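Local coordinates for protein Rab GDP-dissociation inhibitor (Saccharomyces cerevisiae, PDB 2BCG) that regulates the GDP/GTP exchange of Rab GTPases such as SEC4 by inhibiting GDP dissociation, and extracts GDP-bound YPT7 from vacuolar membranes, at residues Q114-Y119 with S325-L330; R309-I314 with K374-L379; C315-P320 with K384-I389; V347-D352 with Y362-S367. All blocks are in the same frame, centred on the assembly; numbering follows the deposited sequence.

Contact 1: residues Q114-Y119 with S325-L330; sequences QVSGSY and SNADSL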
loop_
_atom_site.group_PDB
_atom_site.type_symbol
_atom_site.label_atom_id
_atom_site.label_comp_id
_atom_site.label_asym_id
_atom_site.label_seq_id
_atom_site.Cartn_x
_atom_site.Cartn_y
_atom_site.Cartn_z
ATOM N N GLN A 114 -10.628 5.051 8.422
ATOM C CA GLN A 114 -10.077 5.958 9.427
ATOM C C GLN A 114 -9.491 5.204 10.602
ATOM O O GLN A 114 -10.049 4.210 11.063
ATOM C CB GLN A 114 -11.171 6.860 9.979
ATOM C CG GLN A 114 -11.731 7.811 8.957
ATOM C CD GLN A 114 -12.729 8.764 9.596
ATOM O OE1 GLN A 114 -13.950 8.627 9.428
ATOM N NE2 GLN A 114 -12.217 9.702 10.367
ATOM N N VAL A 115 -8.411 5.738 11.138
ATOM C CA VAL A 115 -7.895 5.246 12.431
ATOM C C VAL A 115 -8.727 5.935 13.539
ATOM O O VAL A 115 -9.029 7.129 13.437
ATOM C CB VAL A 115 -6.381 5.592 12.515
ATOM C CG1 VAL A 115 -5.816 5.356 13.920
ATOM C CG2 VAL A 115 -5.583 4.799 11.436
ATOM N N SER A 116 -9.110 5.186 14.569
ATOM C CA SER A 116 -10.087 5.706 15.573
ATOM C C SER A 116 -9.625 6.892 16.401
ATOM O O SER A 116 -10.450 7.737 16.838
ATOM C CB SER A 116 -10.532 4.591 16.519
ATOM O OG SER A 116 -10.893 3.459 15.767
ATOM N N GLY A 117 -8.337 6.992 16.631
ATOM C CA GLY A 117 -7.848 8.103 17.451
ATOM C C GLY A 117 -6.364 8.061 17.632
ATOM O O GLY A 117 -5.731 7.059 17.278
ATOM N N SER A 118 -5.819 9.154 18.178
ATOM C CA SER A 118 -4.399 9.254 18.569
ATOM C C SER A 118 -4.427 9.556 20.063
ATOM O O SER A 118 -5.166 10.455 20.494
ATOM C CB SER A 118 -3.686 10.368 17.791
ATOM O OG SER A 118 -2.345 10.556 18.241
ATOM N N TYR A 119 -3.634 8.800 20.837
ATOM C CA TYR A 119 -3.572 8.915 22.314
ATOM C C TYR A 119 -2.195 9.338 22.715
ATOM O O TYR A 119 -1.227 8.924 22.094
ATOM C CB TYR A 119 -3.871 7.564 22.986
ATOM C CG TYR A 119 -5.320 7.170 22.906
ATOM C CD1 TYR A 119 -5.890 6.796 21.697
ATOM C CD2 TYR A 119 -6.099 7.163 24.036
ATOM C CE1 TYR A 119 -7.221 6.435 21.615
ATOM C CE2 TYR A 119 -7.438 6.819 23.974
ATOM C CZ TYR A 119 -7.991 6.461 22.752
ATOM O OH TYR A 119 -9.324 6.086 22.665
ATOM N N SER A 325 -11.208 2.655 24.944
ATOM C CA SER A 325 -12.609 2.495 24.598
ATOM C C SER A 325 -12.832 1.393 23.538
ATOM O O SER A 325 -13.711 1.499 22.676
ATOM C CB SER A 325 -13.219 3.858 24.176
ATOM O OG SER A 325 -13.010 4.881 25.174
ATOM N N ASN A 326 -11.998 0.346 23.590
ATOM C CA ASN A 326 -12.113 -0.806 22.670
ATOM C C ASN A 326 -11.977 -0.382 21.201
ATOM O O ASN A 326 -12.589 -0.937 20.293
ATOM C CB ASN A 326 -13.368 -1.632 22.911
ATOM C CG ASN A 326 -13.292 -2.461 24.192
ATOM O OD1 ASN A 326 -12.282 -2.462 24.907
ATOM N ND2 ASN A 326 -14.386 -3.143 24.497
ATOM N N ALA A 327 -11.145 0.621 20.984
ATOM C CA ALA A 327 -10.886 1.130 19.621
ATOM C C ALA A 327 -10.417 0.018 18.688
ATOM O O ALA A 327 -9.652 -0.846 19.090
ATOM C CB ALA A 327 -9.830 2.243 19.680
ATOM N N ASP A 328 -10.831 0.074 17.424
ATOM C CA ASP A 328 -10.359 -0.917 16.451
ATOM C C ASP A 328 -8.974 -0.603 15.919
ATOM O O ASP A 328 -8.335 -1.498 15.347
ATOM C CB ASP A 328 -11.356 -1.204 15.306
ATOM C CG ASP A 328 -11.610 -0.021 14.411
ATOM O OD1 ASP A 328 -12.721 0.002 13.805
ATOM O OD2 ASP A 328 -10.753 0.863 14.241
ATOM N N SER A 329 -8.502 0.615 16.159
ATOM C CA SER A 329 -7.221 1.077 15.638
ATOM C C SER A 329 -6.888 2.355 16.363
ATOM O O SER A 329 -7.792 3.148 16.726
ATOM C CB SER A 329 -7.276 1.326 14.117
ATOM O OG SER A 329 -8.295 2.287 13.777
ATOM N N LEU A 330 -5.605 2.588 16.561
ATOM C CA LEU A 330 -5.188 3.835 17.188
ATOM C C LEU A 330 -3.697 4.004 17.066
ATOM O O LEU A 330 -2.955 3.036 16.788
ATOM C CB LEU A 330 -5.600 3.921 18.668
ATOM C CG LEU A 330 -4.972 2.864 19.587
ATOM C CD1 LEU A 330 -4.487 3.461 20.935
ATOM C CD2 LEU A 330 -5.884 1.643 19.844
HETATM O O HOH W 1 -13.038 1.915 16.848
HETATM O O HOH W 2 -10.715 6.221 25.576
#

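Contact 2: residues R309-I314 with K374-L379; sequences RVIRAI and KPHIEL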
loop_
_atom_site.group_PDB
_atom_site.type_symbol
_atom_site.label_atom_id
_atom_site.label_comp_id
_atom_site.label_asym_id
_atom_site.label_seq_id
_atom_site.Cartn_x
_atom_site.Cartn_y
_atom_site.Cartn_z
ATOM N N ARG A 309 19.174 3.388 14.808
ATOM C CA ARG A 309 18.619 2.062 14.656
ATOM C C ARG A 309 17.229 2.119 15.274
ATOM O O ARG A 309 17.037 2.710 16.344
ATOM C CB ARG A 309 19.416 1.018 15.445
ATOM C CG ARG A 309 20.772 0.666 14.851
ATOM C CD ARG A 309 21.331 -0.597 15.511
ATOM N NE ARG A 309 21.392 -0.507 16.978
ATOM C CZ ARG A 309 21.276 -1.547 17.816
ATOM N NH1 ARG A 309 21.036 -2.766 17.347
ATOM N NH2 ARG A 309 21.384 -1.357 19.126
ATOM N N VAL A 310 16.280 1.488 14.597
ATOM C CA VAL A 310 14.900 1.491 15.066
ATOM C C VAL A 310 14.528 0.093 15.502
ATOM O O VAL A 310 14.691 -0.861 14.742
ATOM C CB VAL A 310 13.944 1.934 13.925
ATOM C CG1 VAL A 310 12.507 2.070 14.444
ATOM C CG2 VAL A 310 14.388 3.263 13.324
ATOM N N ILE A 311 13.997 -0.034 16.723
ATOM C CA ILE A 311 13.477 -1.343 17.142
ATOM C C ILE A 311 11.985 -1.350 16.827
ATOM O O ILE A 311 11.285 -0.328 17.089
ATOM C CB ILE A 311 13.750 -1.674 18.629
ATOM C CG1 ILE A 311 13.202 -3.055 18.993
ATOM C CG2 ILE A 311 13.248 -0.570 19.545
ATOM C CD1 ILE A 311 13.739 -3.620 20.307
ATOM N N ARG A 312 11.523 -2.462 16.246
ATOM C CA ARG A 312 10.107 -2.628 15.928
ATOM C C ARG A 312 9.648 -3.966 16.489
ATOM O O ARG A 312 10.219 -5.038 16.163
ATOM C CB ARG A 312 9.859 -2.548 14.417
ATOM C CG ARG A 312 10.239 -1.160 13.849
ATOM C CD ARG A 312 10.144 -1.068 12.360
ATOM N NE ARG A 312 10.322 0.310 11.873
ATOM C CZ ARG A 312 11.248 0.711 10.988
ATOM N NH1 ARG A 312 12.097 -0.143 10.451
ATOM N NH2 ARG A 312 11.272 1.983 10.591
ATOM N N ALA A 313 8.679 -3.876 17.398
ATOM C CA ALA A 313 8.193 -5.063 18.099
ATOM C C ALA A 313 6.760 -5.246 17.646
ATOM O O ALA A 313 5.900 -4.460 17.995
ATOM C CB ALA A 313 8.221 -4.868 19.617
ATOM N N ILE A 314 6.519 -6.311 16.901
ATOM C CA ILE A 314 5.202 -6.641 16.409
ATOM C C ILE A 314 4.551 -7.575 17.423
ATOM O O ILE A 314 5.033 -8.694 17.668
ATOM C CB ILE A 314 5.295 -7.320 15.017
ATOM C CG1 ILE A 314 5.997 -6.406 13.994
ATOM C CG2 ILE A 314 3.917 -7.825 14.546
ATOM C CD1 ILE A 314 6.428 -7.179 12.746
ATOM N N LYS A 374 20.110 -1.908 25.932
ATOM C CA LYS A 374 19.194 -3.015 26.112
ATOM C C LYS A 374 17.892 -2.627 25.417
ATOM O O LYS A 374 16.938 -2.198 26.084
ATOM C CB LYS A 374 18.970 -3.317 27.595
ATOM C CG LYS A 374 20.211 -3.960 28.258
ATOM C CD LYS A 374 19.966 -4.340 29.703
ATOM C CE LYS A 374 21.225 -4.949 30.306
ATOM N NZ LYS A 374 21.035 -5.232 31.769
ATOM N N PRO A 375 17.887 -2.729 24.067
ATOM C CA PRO A 375 16.781 -2.221 23.240
ATOM C C PRO A 375 15.409 -2.744 23.671
ATOM O O PRO A 375 14.458 -1.955 23.756
ATOM C CB PRO A 375 17.153 -2.683 21.828
ATOM C CG PRO A 375 18.651 -2.747 21.862
ATOM C CD PRO A 375 18.969 -3.285 23.225
ATOM N N HIS A 376 15.315 -4.041 23.977
ATOM C CA HIS A 376 14.046 -4.652 24.413
ATOM C C HIS A 376 13.481 -3.975 25.666
ATOM O O HIS A 376 12.273 -3.725 25.763
ATOM C CB HIS A 376 14.213 -6.163 24.624
ATOM C CG HIS A 376 14.526 -6.927 23.370
ATOM N ND1 HIS A 376 14.476 -8.308 23.304
ATOM C CD2 HIS A 376 14.881 -6.507 22.129
ATOM C CE1 HIS A 376 14.798 -8.701 22.081
ATOM N NE2 HIS A 376 15.039 -7.628 21.346
ATOM N N ILE A 377 14.354 -3.629 26.611
ATOM C CA ILE A 377 13.929 -2.970 27.854
ATOM C C ILE A 377 13.351 -1.552 27.621
ATOM O O ILE A 377 12.462 -1.091 28.355
ATOM C CB ILE A 377 15.087 -2.929 28.901
ATOM C CG1 ILE A 377 15.518 -4.356 29.302
ATOM C CG2 ILE A 377 14.741 -2.040 30.107
ATOM C CD1 ILE A 377 14.510 -5.499 29.035
ATOM N N GLU A 378 13.842 -0.869 26.585
ATOM C CA GLU A 378 13.373 0.481 26.266
ATOM C C GLU A 378 11.894 0.457 25.977
ATOM O O GLU A 378 11.197 1.455 26.223
ATOM C CB GLU A 378 14.093 1.040 25.050
ATOM C CG GLU A 378 15.529 1.405 25.363
ATOM C CD GLU A 378 16.272 1.901 24.141
ATOM O OE1 GLU A 378 17.312 1.291 23.821
ATOM O OE2 GLU A 378 15.807 2.882 23.510
ATOM N N LEU A 379 11.420 -0.664 25.430
ATOM C CA LEU A 379 9.996 -0.761 25.058
ATOM C C LEU A 379 9.073 -1.153 26.201
ATOM O O LEU A 379 7.843 -1.138 26.013
ATOM C CB LEU A 379 9.806 -1.760 23.920
ATOM C CG LEU A 379 10.595 -1.402 22.652
ATOM C CD1 LEU A 379 10.166 -2.293 21.505
ATOM C CD2 LEU A 379 10.405 0.082 22.313
#

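Contact 3: residues C315-P320 with K384-I389; sequences CILNHP and KLLGPI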
loop_
_atom_site.group_PDB
_atom_site.type_symbol
_atom_site.label_atom_id
_atom_site.label_comp_id
_atom_site.label_asym_id
_atom_site.label_seq_id
_atom_site.Cartn_x
_atom_site.Cartn_y
_atom_site.Cartn_z
ATOM N N CYS A 315 3.495 -7.077 18.071
ATOM C CA CYS A 315 2.826 -7.842 19.119
ATOM C C CYS A 315 1.462 -8.284 18.661
ATOM O O CYS A 315 0.742 -7.491 18.037
ATOM C CB CYS A 315 2.638 -6.980 20.354
ATOM S SG CYS A 315 4.234 -6.379 20.996
ATOM N N ILE A 316 1.124 -9.538 18.961
ATOM C CA ILE A 316 -0.214 -10.057 18.672
ATOM C C ILE A 316 -0.957 -10.153 19.984
ATOM O O ILE A 316 -0.457 -10.725 20.949
ATOM C CB ILE A 316 -0.191 -11.442 18.013
ATOM C CG1 ILE A 316 0.533 -11.415 16.661
ATOM C CG2 ILE A 316 -1.639 -11.970 17.878
ATOM C CD1 ILE A 316 0.736 -12.843 16.040
ATOM N N LEU A 317 -2.116 -9.506 20.002
ATOM C CA LEU A 317 -3.006 -9.564 21.180
ATOM C C LEU A 317 -4.247 -10.305 20.774
ATOM O O LEU A 317 -4.593 -10.345 19.604
ATOM C CB LEU A 317 -3.410 -8.178 21.658
ATOM C CG LEU A 317 -2.330 -7.077 21.669
ATOM C CD1 LEU A 317 -2.916 -5.767 22.079
ATOM C CD2 LEU A 317 -1.194 -7.424 22.604
ATOM N N ASN A 318 -4.927 -10.885 21.764
ATOM C CA ASN A 318 -6.230 -11.480 21.486
ATOM C C ASN A 318 -7.369 -10.679 22.141
ATOM O O ASN A 318 -8.454 -11.222 22.426
ATOM C CB ASN A 318 -6.251 -12.970 21.847
ATOM C CG ASN A 318 -6.170 -13.218 23.299
ATOM O OD1 ASN A 318 -6.112 -12.296 24.111
ATOM N ND2 ASN A 318 -6.158 -14.513 23.669
ATOM N N HIS A 319 -7.099 -9.401 22.400
ATOM C CA HIS A 319 -8.055 -8.489 23.039
ATOM C C HIS A 319 -7.688 -7.045 22.697
ATOM O O HIS A 319 -6.559 -6.760 22.312
ATOM C CB HIS A 319 -7.946 -8.649 24.556
ATOM C CG HIS A 319 -6.559 -8.405 25.046
ATOM N ND1 HIS A 319 -6.056 -7.134 25.231
ATOM C CD2 HIS A 319 -5.542 -9.260 25.314
ATOM C CE1 HIS A 319 -4.789 -7.215 25.605
ATOM N NE2 HIS A 319 -4.463 -8.492 25.676
ATOM N N PRO A 320 -8.638 -6.104 22.882
ATOM C CA PRO A 320 -8.290 -4.679 22.639
ATOM C C PRO A 320 -7.278 -4.089 23.589
ATOM O O PRO A 320 -7.013 -4.623 24.659
ATOM C CB PRO A 320 -9.616 -3.931 22.776
ATOM C CG PRO A 320 -10.645 -4.951 23.024
ATOM C CD PRO A 320 -10.051 -6.283 23.280
ATOM N N LYS A 384 3.787 -2.521 28.536
ATOM C CA LYS A 384 2.891 -2.480 29.710
ATOM C C LYS A 384 1.500 -1.917 29.380
ATOM O O LYS A 384 0.523 -2.197 30.094
ATOM C CB LYS A 384 3.502 -1.647 30.817
ATOM C CG LYS A 384 4.439 -2.407 31.710
ATOM C CD LYS A 384 5.154 -1.423 32.616
ATOM C CE LYS A 384 5.586 -2.058 33.920
ATOM N NZ LYS A 384 6.881 -1.471 34.376
ATOM N N LEU A 385 1.405 -1.095 28.330
ATOM C CA LEU A 385 0.116 -0.473 27.972
ATOM C C LEU A 385 -0.781 -1.471 27.257
ATOM O O LEU A 385 -1.951 -1.210 27.067
ATOM C CB LEU A 385 0.333 0.720 27.057
ATOM C CG LEU A 385 1.089 1.907 27.654
ATOM C CD1 LEU A 385 1.422 2.953 26.591
ATOM C CD2 LEU A 385 0.238 2.542 28.765
ATOM N N LEU A 386 -0.233 -2.600 26.820
ATOM C CA LEU A 386 -1.006 -3.476 25.925
ATOM C C LEU A 386 -1.830 -4.556 26.574
ATOM O O LEU A 386 -2.618 -5.196 25.894
ATOM C CB LEU A 386 -0.081 -4.171 24.918
ATOM C CG LEU A 386 0.771 -3.214 24.078
ATOM C CD1 LEU A 386 1.587 -4.011 23.059
ATOM C CD2 LEU A 386 -0.062 -2.164 23.334
ATOM N N GLY A 387 -1.657 -4.781 27.876
ATOM C CA GLY A 387 -2.271 -5.955 28.480
ATOM C C GLY A 387 -1.519 -7.240 28.059
ATOM O O GLY A 387 -0.414 -7.189 27.509
ATOM N N PRO A 388 -2.108 -8.419 28.326
ATOM C CA PRO A 388 -1.382 -9.656 27.996
ATOM C C PRO A 388 -1.054 -9.767 26.501
ATOM O O PRO A 388 -1.868 -9.463 25.652
ATOM C CB PRO A 388 -2.341 -10.762 28.444
ATOM C CG PRO A 388 -3.195 -10.117 29.509
ATOM C CD PRO A 388 -3.365 -8.690 29.053
ATOM N N ILE A 389 0.153 -10.234 26.199
ATOM C CA ILE A 389 0.608 -10.312 24.791
ATOM C C ILE A 389 0.760 -11.793 24.419
ATOM O O ILE A 389 1.408 -12.568 25.160
ATOM C CB ILE A 389 1.950 -9.532 24.585
ATOM C CG1 ILE A 389 1.787 -8.024 24.889
ATOM C CG2 ILE A 389 2.519 -9.827 23.177
ATOM C CD1 ILE A 389 3.108 -7.269 25.132
HETATM O O HOH W 3 -3.244 -11.208 24.035
#

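Contact 4: residues V347-D352 with Y362-S367; sequences VAIVSD and YLAIIS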
loop_
_atom_site.group_PDB
_atom_site.type_symbol
_atom_site.label_atom_id
_atom_site.label_comp_id
_atom_site.label_asym_id
_atom_site.label_seq_id
_atom_site.Cartn_x
_atom_site.Cartn_y
_atom_site.Cartn_z
ATOM N N VAL A 347 3.166 3.575 19.258
ATOM C CA VAL A 347 2.496 2.299 19.045
ATOM C C VAL A 347 1.459 2.516 17.948
ATOM O O VAL A 347 0.745 3.528 17.925
ATOM C CB VAL A 347 1.838 1.729 20.323
ATOM C CG1 VAL A 347 1.505 0.240 20.125
ATOM C CG2 VAL A 347 2.764 1.884 21.561
ATOM N N ALA A 348 1.376 1.554 17.038
ATOM C CA ALA A 348 0.402 1.568 15.952
ATOM C C ALA A 348 -0.413 0.313 16.124
ATOM O O ALA A 348 0.121 -0.802 16.115
ATOM C CB ALA A 348 1.082 1.550 14.587
ATOM N N ILE A 349 -1.708 0.493 16.303
ATOM C CA ILE A 349 -2.602 -0.630 16.557
ATOM C C ILE A 349 -3.666 -0.701 15.469
ATOM O O ILE A 349 -4.308 0.305 15.157
ATOM C CB ILE A 349 -3.267 -0.478 17.945
ATOM C CG1 ILE A 349 -2.197 -0.606 19.047
ATOM C CG2 ILE A 349 -4.394 -1.485 18.176
ATOM C CD1 ILE A 349 -2.149 0.595 19.990
ATOM N N VAL A 350 -3.816 -1.895 14.878
ATOM C CA VAL A 350 -4.842 -2.173 13.876
ATOM C C VAL A 350 -5.369 -3.577 14.209
ATOM O O VAL A 350 -4.765 -4.299 15.037
ATOM C CB VAL A 350 -4.269 -2.047 12.423
ATOM C CG1 VAL A 350 -4.027 -0.573 12.048
ATOM C CG2 VAL A 350 -2.972 -2.909 12.276
ATOM N N SER A 351 -6.444 -3.994 13.570
ATOM C CA SER A 351 -7.054 -5.238 13.976
ATOM C C SER A 351 -7.820 -5.876 12.813
ATOM O O SER A 351 -7.615 -5.524 11.663
ATOM C CB SER A 351 -7.935 -4.973 15.194
ATOM O OG SER A 351 -9.015 -4.118 14.854
ATOM N N ASP A 352 -8.716 -6.801 13.139
ATOM C CA ASP A 352 -9.483 -7.505 12.108
ATOM C C ASP A 352 -10.313 -6.519 11.260
ATOM O O ASP A 352 -10.707 -6.849 10.122
ATOM C CB ASP A 352 -10.253 -8.772 12.623
ATOM C CG ASP A 352 -11.581 -8.447 13.338
ATOM O OD1 ASP A 352 -12.084 -9.342 14.069
ATOM O OD2 ASP A 352 -12.124 -7.347 13.183
ATOM N N TYR A 362 -5.525 -8.401 17.623
ATOM C CA TYR A 362 -5.049 -7.036 17.372
ATOM C C TYR A 362 -3.580 -7.145 17.104
ATOM O O TYR A 362 -2.909 -7.997 17.691
ATOM C CB TYR A 362 -5.323 -6.110 18.582
ATOM C CG TYR A 362 -6.801 -5.840 18.800
ATOM C CD1 TYR A 362 -7.665 -6.856 19.257
ATOM C CD2 TYR A 362 -7.337 -4.572 18.554
ATOM C CE1 TYR A 362 -9.024 -6.605 19.439
ATOM C CE2 TYR A 362 -8.694 -4.318 18.752
ATOM C CZ TYR A 362 -9.520 -5.349 19.183
ATOM O OH TYR A 362 -10.852 -5.123 19.395
ATOM N N LEU A 363 -3.101 -6.265 16.232
ATOM C CA LEU A 363 -1.678 -6.112 16.004
ATOM C C LEU A 363 -1.279 -4.781 16.645
ATOM O O LEU A 363 -1.893 -3.749 16.414
ATOM C CB LEU A 363 -1.364 -6.049 14.503
ATOM C CG LEU A 363 -1.614 -7.345 13.699
ATOM C CD1 LEU A 363 -1.466 -7.106 12.218
ATOM C CD2 LEU A 363 -0.633 -8.410 14.168
ATOM N N ALA A 364 -0.233 -4.815 17.443
ATOM C CA ALA A 364 0.268 -3.597 18.085
ATOM C C ALA A 364 1.739 -3.563 17.792
ATOM O O ALA A 364 2.501 -4.434 18.262
ATOM C CB ALA A 364 0.023 -3.638 19.580
ATOM N N ILE A 365 2.139 -2.607 16.965
ATOM C CA ILE A 365 3.532 -2.525 16.595
ATOM C C ILE A 365 4.161 -1.325 17.300
ATOM O O ILE A 365 3.732 -0.185 17.133
ATOM C CB ILE A 365 3.715 -2.388 15.089
ATOM C CG1 ILE A 365 2.981 -3.539 14.362
ATOM C CG2 ILE A 365 5.208 -2.399 14.779
ATOM C CD1 ILE A 365 3.211 -3.548 12.829
ATOM N N ILE A 366 5.138 -1.607 18.141
ATOM C CA ILE A 366 5.781 -0.590 18.970
ATOM C C ILE A 366 7.098 -0.244 18.286
ATOM O O ILE A 366 7.824 -1.145 17.828
ATOM C CB ILE A 366 6.086 -1.127 20.384
ATOM C CG1 ILE A 366 4.787 -1.535 21.130
ATOM C CG2 ILE A 366 6.861 -0.096 21.192
ATOM C CD1 ILE A 366 5.086 -2.458 22.308
ATOM N N SER A 367 7.439 1.036 18.244
ATOM C CA SER A 367 8.734 1.391 17.650
ATOM C C SER A 367 9.335 2.624 18.276
ATOM O O SER A 367 8.627 3.516 18.739
ATOM C CB SER A 367 8.614 1.546 16.150
ATOM O OG SER A 367 7.886 2.682 15.839
#

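Contact 1: residues Q114-Y119 with S325-L330
S116 and S329 face each other, each with its CB directed at the opposite segment. The S329 hydroxyl is the better partner of the S116 backbone: S116 N lies 3.1 Å from S329 OG with an N-H...O angle of 149°, whereas the bond from S116 N to S329 O, 3.2 Å long, is weak. S329 OG stands between its own backbone N and carbonyl carbon (chi1 58°), the crowded position, and from there donates to D328 OD2 at 2.9 Å. One hydroxyl thus accepts from S116 and donates to the carboxylate. A water joins S116 OG to D328 N, and S116 CB packs on A327 CB at 4.0 Å. Farther along, the side chains of Y119 and L330 cross at about a right angle, with L330 CD1 3.7 Å from Y119 CD1. A second water, in the plane at the ring edge, links Y119 OH to S325 OG. V115 CG1 rests on L330 CA at 3.7 Å, and L330 CA makes a bent CA-H...O contact with G117 O at 3.3 Å. Backbone bonds of G117 and Y119 with Q331, and of Y119 with I333, continue the contact into the parallel pairing of strands 118-122 and 330-334. Y119 also packs on I126 and K128 of strand 125-128, while V115 touches Y234 and Y236 of strand 234-237.

Contact 2: residues R309-I314 with K374-L379
I311 packs its CD1 against P375 and H376, in the short, weakly bonded helix about 375-378. The arrangement is a helix packed on one face of a beta-sheet, here against strand 303-317 of the mixed sheet, and no hydrogen bond crosses it. CG1 of I311 is anti to the backbone N (chi1 -179°), where it lies 4.0 Å from L379 CD1. I311 CD1 lies 3.6 Å from H376 CD2, approaching the imidazole obliquely, and 3.9 Å from P375 CB; its side chain crosses both at about a right angle. Against L379 the geometry changes to tip to tip, with I311 CD1 4.0 Å from L379 CD1. An alanine at I311 would probably open a gap under P375 and L379 and leave the H376 ring freer to turn, since CG1, CG2 and CD1 make these contacts. At the exposed margin R309 NH2 comes only to 4.1 Å from P375 CG. The nearby E378 carboxylate does not touch R309 and forms a salt bridge with R341. L379 also packs on I366 and T368 of strand 362-369, so it spans two neighbouring strands. On strand 303-317 its CD1 meets A313 CB at 3.7 Å.

Contact 3: residues C315-P320 with K384-I389
P388 O is gripped by two donors. H319 NE2 reaches it at 2.8 Å with an N-H...O angle of 155°, in the carbonyl plane and on a lone pair. A water donates to the same P388 O at 2.7 Å and accepts from N318 N, tying the two backbones together. The other ring nitrogen, H319 ND1, donates a hydrogen bond to P320 O at 2.7 Å (163°), in the ring plane but from above the carbonyl plane. With both nitrogens donating, the geometry is consistent with a doubly protonated imidazole whose rotation is fixed from both nitrogens. Its edge is also used: H319 CE1 lies 3.0 Å from L386 O, near the ring plane. That oxygen is buried without a hydrogen-bond partner in the model, and a positive ring would be expected to ease its burial. G387 passes so close that a CB there would clash with H319 CE1. A leucine in place of H319 would probably leave P388 O with the water as its remaining partner among these groups, and P320 O without its donor.

Beside the polar cluster the packing is apolar. The side chains of L317 and I389 cross obliquely, L317 CD2 lying 3.8 Å from I389 CG1. Next to them C315 CB meets I389 CG2 at 4.0 Å, and C315 SG meets L386 CD1 at 4.1 Å. F383 of helix 380-383 also touches C315 and I389. The whole is a helix-to-strand connection laid on the end of strand 303-317, just before strand 391-402 joins it in antiparallel pairing at the sheet edge.

Contact 4: residues V347-D352 with Y362-S367
Four backbone hydrogen bonds, in two reciprocal pairs, join V347-S351 to Y362-I366. I365 N donates to A348 O at 2.8 Å (172°), and A348 N returns a bond to I365 O at 2.9 Å. Next along, L363 N meets V350 O at 2.8 Å, while the return bond from V350 N to L363 O is longer at 3.1 Å. Non-hydrogen-bonded pairs alternate with these, and there CA-H groups approach carbonyls, as I349 CA does to L363 O at 3.2 Å. The N-to-C directions of the two short strand segments make 167°, close to antiparallel.

Side chains of successive pairs go to alternate faces of the sheet. On one, I349 CG1 packs on A364 CB at 3.8 Å, and V347 lies side by side with I366, pointing the same way. S351 CB sits over a face of the Y362 ring, 3.9 Å from its centroid, a CH-pi contact left doubtful by a second Y362 conformer. The S351 hydroxyl bonds to D328 O. On the other face V350 CG2 meets L363 CB at 4.2 Å. The alternation marks antiparallel pairing, and strands consecutive in the chain make it a beta-hairpin, here between strands 330-334 and 303-317 of the mixed sheet.

In the fold
From the N terminus, residues 114-119 come first, and contact 1 returns to them only at 325-330, spanning 205 intervening residues. Before it closes, strand 303-317 has opened contact 2 (309-314) and contact 3 (315-320), so both cross contact 1. They also cross each other, because 374-379 precedes 384-389. Contact 4, a short hairpin, begins after contact 1 has closed and lies wholly within the spans of contacts 2 and 3. All four meet on the mixed sheet: L330 O bonds I349 N, and Y362 O, A364 O and I366 O accept from L317 N, C315 N and A313 N. Contacts 2 and 3 lay the connection 374-389, with its two short helices, on this sheet.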